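PDB 3QFW: ribulose-1,5-bisphosphate carboxylase/oxygenase large subunit from Rhodopseudomonas palustris, which belongs to the Rubisco-like proteins, relatives of CO2-fixing Rubisco that probably handle a different sugar phosphate, perhaps by enolisation or isomerisation. Local coordinates for the interface of chains A and B. Coordinates in Å, arbitrary orientation; residue numbers count along the deposited sequence, not the author numbering. Chains: chain A/B, Ribulose-1,5-bisphosphate carboxylase/oxygenase large subunit.

The interface of chains A and B. Residues chain A 35, 85, 89-90; chain B 166-168, 254, 256, 289.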
ATOM      1  N   GLU A  35      -7.382  -3.520  19.962  1.00 31.63           N
ATOM      2  CA  GLU A  35      -7.270  -4.822  19.349  1.00 36.79           C
ATOM      3  C   GLU A  35      -7.071  -5.847  20.480  1.00 41.78           C
ATOM      4  O   GLU A  35      -6.273  -6.776  20.371  1.00 41.55           O
ATOM      5  CB  GLU A  35      -6.097  -4.808  18.368  1.00 40.36           C
ATOM      6  CG  GLU A  35      -5.942  -6.057  17.514  1.00 49.11           C
ATOM      7  CD  GLU A  35      -4.696  -5.999  16.648  1.00 46.37           C
ATOM      8  OE1 GLU A  35      -4.208  -4.875  16.396  1.00 46.21           O
ATOM      9  OE2 GLU A  35      -4.200  -7.068  16.235  1.00 50.72           O
ATOM     10  N   ASN A  85      -2.627   3.353   9.068  1.00 28.42           N
ATOM     11  CA  ASN A  85      -2.602   2.216   9.997  1.00 26.61           C
ATOM     12  C   ASN A  85      -3.792   2.213  10.953  1.00 27.64           C
ATOM     13  O   ASN A  85      -4.570   1.255  10.996  1.00 28.15           O
ATOM     14  CB  ASN A  85      -1.277   2.196  10.780  1.00 27.73           C
ATOM     15  CG  ASN A  85      -0.987   0.830  11.447  1.00 31.31           C
ATOM     16  OD1 ASN A  85      -1.549  -0.202  11.071  1.00 29.29           O
ATOM     17  ND2 ASN A  85      -0.102   0.838  12.437  1.00 28.38           N
ATOM     18  N   GLY A  89      -5.732  -0.214   8.993  1.00 28.16           N
ATOM     19  CA  GLY A  89      -4.667  -1.201   8.912  1.00 30.92           C
ATOM     20  C   GLY A  89      -5.182  -2.624   8.929  1.00 32.78           C
ATOM     21  O   GLY A  89      -5.070  -3.353   7.936  1.00 29.30           O
ATOM     22  N   ASN A  90      -5.753  -3.017  10.069  1.00 29.55           N
ATOM     23  CA  ASN A  90      -6.266  -4.373  10.260  1.00 32.30           C
ATOM     24  C   ASN A  90      -7.546  -4.628   9.493  1.00 32.18           C
ATOM     25  O   ASN A  90      -7.720  -5.690   8.904  1.00 34.28           O
ATOM     26  CB  ASN A  90      -6.564  -4.634  11.745  1.00 33.87           C
ATOM     27  CG  ASN A  90      -5.329  -5.011  12.548  1.00 43.05           C
ATOM     28  OD1 ASN A  90      -5.276  -4.771  13.760  1.00 44.94           O
ATOM     29  ND2 ASN A  90      -4.340  -5.610  11.889  1.00 38.46           N
TER
ATOM     30  N   ASP B 166       2.228  -4.586  19.519  1.00 32.89           N
ATOM     31  CA  ASP B 166       0.994  -4.346  18.797  1.00 36.49           C
ATOM     32  C   ASP B 166       1.424  -3.660  17.495  1.00 31.46           C
ATOM     33  O   ASP B 166       2.345  -2.839  17.489  1.00 30.75           O
ATOM     34  CB  ASP B 166       0.088  -3.437  19.625  1.00 36.47           C
ATOM     35  CG  ASP B 166      -1.225  -3.125  18.937  1.00 41.42           C
ATOM     36  OD1 ASP B 166      -1.221  -2.775  17.744  1.00 40.76           O
ATOM     37  OD2 ASP B 166      -2.272  -3.234  19.595  1.00 46.52           O
ATOM     38  N   HIS B 167       0.799  -4.028  16.384  1.00 32.09           N
ATOM     39  CA  HIS B 167       1.169  -3.427  15.106  1.00 34.17           C
ATOM     40  C   HIS B 167       0.751  -1.960  15.094  1.00 33.67           C
ATOM     41  O   HIS B 167       1.205  -1.180  14.256  1.00 32.69           O
ATOM     42  CB  HIS B 167       0.480  -4.138  13.952  1.00 35.07           C
ATOM     43  CG  HIS B 167      -0.918  -3.673  13.721  1.00 32.18           C
ATOM     44  ND1 HIS B 167      -1.232  -2.684  12.810  1.00 37.41           N
ATOM     45  CD2 HIS B 167      -2.083  -4.032  14.306  1.00 34.14           C
ATOM     46  CE1 HIS B 167      -2.534  -2.465  12.838  1.00 33.85           C
ATOM     47  NE2 HIS B 167      -3.074  -3.271  13.734  1.00 38.12           N
ATOM     48  N   GLY B 168      -0.142  -1.610  16.013  1.00 33.52           N
ATOM     49  CA  GLY B 168      -0.618  -0.249  16.159  1.00 32.92           C
ATOM     50  C   GLY B 168       0.340   0.645  16.915  1.00 31.93           C
ATOM     51  O   GLY B 168       0.218   1.872  16.889  1.00 33.07           O
ATOM     52  N   HIS B 254       4.116  -7.873   9.204  1.00 23.61           N
ATOM     53  CA  HIS B 254       2.721  -7.751   9.619  1.00 28.74           C
ATOM     54  C   HIS B 254       1.856  -7.365   8.411  1.00 26.46           C
ATOM     55  O   HIS B 254       2.301  -6.617   7.536  1.00 26.50           O
ATOM     56  CB  HIS B 254       2.577  -6.672  10.697  1.00 31.83           C
ATOM     57  CG  HIS B 254       1.211  -6.612  11.308  1.00 34.08           C
ATOM     58  ND1 HIS B 254       0.200  -5.824  10.799  1.00 29.67           N
ATOM     59  CD2 HIS B 254       0.683  -7.255  12.380  1.00 33.76           C
ATOM     60  CE1 HIS B 254      -0.890  -5.981  11.529  1.00 31.50           C
ATOM     61  NE2 HIS B 254      -0.622  -6.841  12.502  1.00 33.86           N
ATOM     62  N   ALA B 256      -0.810  -5.422   7.980  1.00 25.42           N
ATOM     63  CA  ALA B 256      -1.604  -4.192   7.961  1.00 26.68           C
ATOM     64  C   ALA B 256      -1.677  -3.603   6.544  1.00 27.72           C
ATOM     65  O   ALA B 256      -0.654  -3.443   5.894  1.00 23.96           O
ATOM     66  CB  ALA B 256      -1.024  -3.174   8.928  1.00 26.48           C
ATOM     67  N   ARG B 289     -10.976 -13.888  13.986  0.55 50.64           N
ATOM     68  CA  ARG B 289     -11.876 -12.759  13.745  0.55 48.74           C
ATOM     69  C   ARG B 289     -12.057 -12.472  12.258  0.55 49.91           C
ATOM     70  O   ARG B 289     -13.010 -11.797  11.857  0.55 47.68           O
ATOM     71  CB  ARG B 289     -11.355 -11.493  14.432  0.55 49.05           C
ATOM     72  CG  ARG B 289     -11.337 -11.550  15.947  0.55 50.53           C
ATOM     73  CD  ARG B 289     -11.117 -10.162  16.534  0.55 49.51           C
ATOM     74  NE  ARG B 289      -9.916  -9.525  16.001  0.55 46.55           N
ATOM     75  CZ  ARG B 289      -8.697  -9.704  16.500  0.55 47.93           C
ATOM     76  NH1 ARG B 289      -8.521 -10.508  17.541  0.55 47.74           N
ATOM     77  NH2 ARG B 289      -7.657  -9.087  15.958  0.55 43.74           N
TER
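This part of the two-fold homodimer interface joins the N-terminal region of chain A to the C-terminal mouth of the catalytic barrel of chain B, with A:Asn90, A:Asn85 and A:Glu35 round B:His167. In the Rubisco family the active site lies at such junctions, so the contact probably builds both dimer and catalytic pocket. B:Asp166 and B:His167 end a Lys-Asp-Asp-His stretch matching Rubisco's Lys-Asp-Asp-Glu motif, whose carbamylated lysine and last two acids hold magnesium; B:His167 replaces the glutamate, and the structure alone does not show whether a metal binds here. A:Asn90 meets the imidazole tip to tip, B:His167 NE2 donating to its OD1 at 2.7 Å. This bond is bent, 129° at the hydrogen, with NE2 above the amide plane, not on a lone pair. A:Asn85, from helix 80-88, reaches the same residue with both ends of its amide: ND2 donates to B:His167 O at 3.0 Å, a fairly straight bond in the amide plane. OD1 lies at the ring edge beside the ND1-CE1 bond, 3.0 Å from ND1; a hydrogen bond there would be bent and need protons on both ring nitrogens, which are not seen. B:His167 CG sits between backbone N and carbonyl carbon (chi1 82°), turning the ring out between the two asparagines. An alanine in place of B:His167 would probably leave both asparagine oxygens without their ring partner and open a gap at the junction. A:Glu35, its chain extended, crosses B:His167 at about a right angle, OE1 lying in plane at the ring edge 3.3 Å from NE2, without a clear hydrogen bond. Its OE2 stays 4.0 Å from B:Arg289 NH2, where opposite charges may attract weakly, though short of a salt bridge. B:His254 CE1 lies over one face of the B:His167 ring, toward the rim, while A:Asn90 ND2 meets the B:His254 edge 3.5 Å from CE1. B:Ala256 N donates to B:His254 ND1 at 3.0 Å, which may help to fix that ring's rotation.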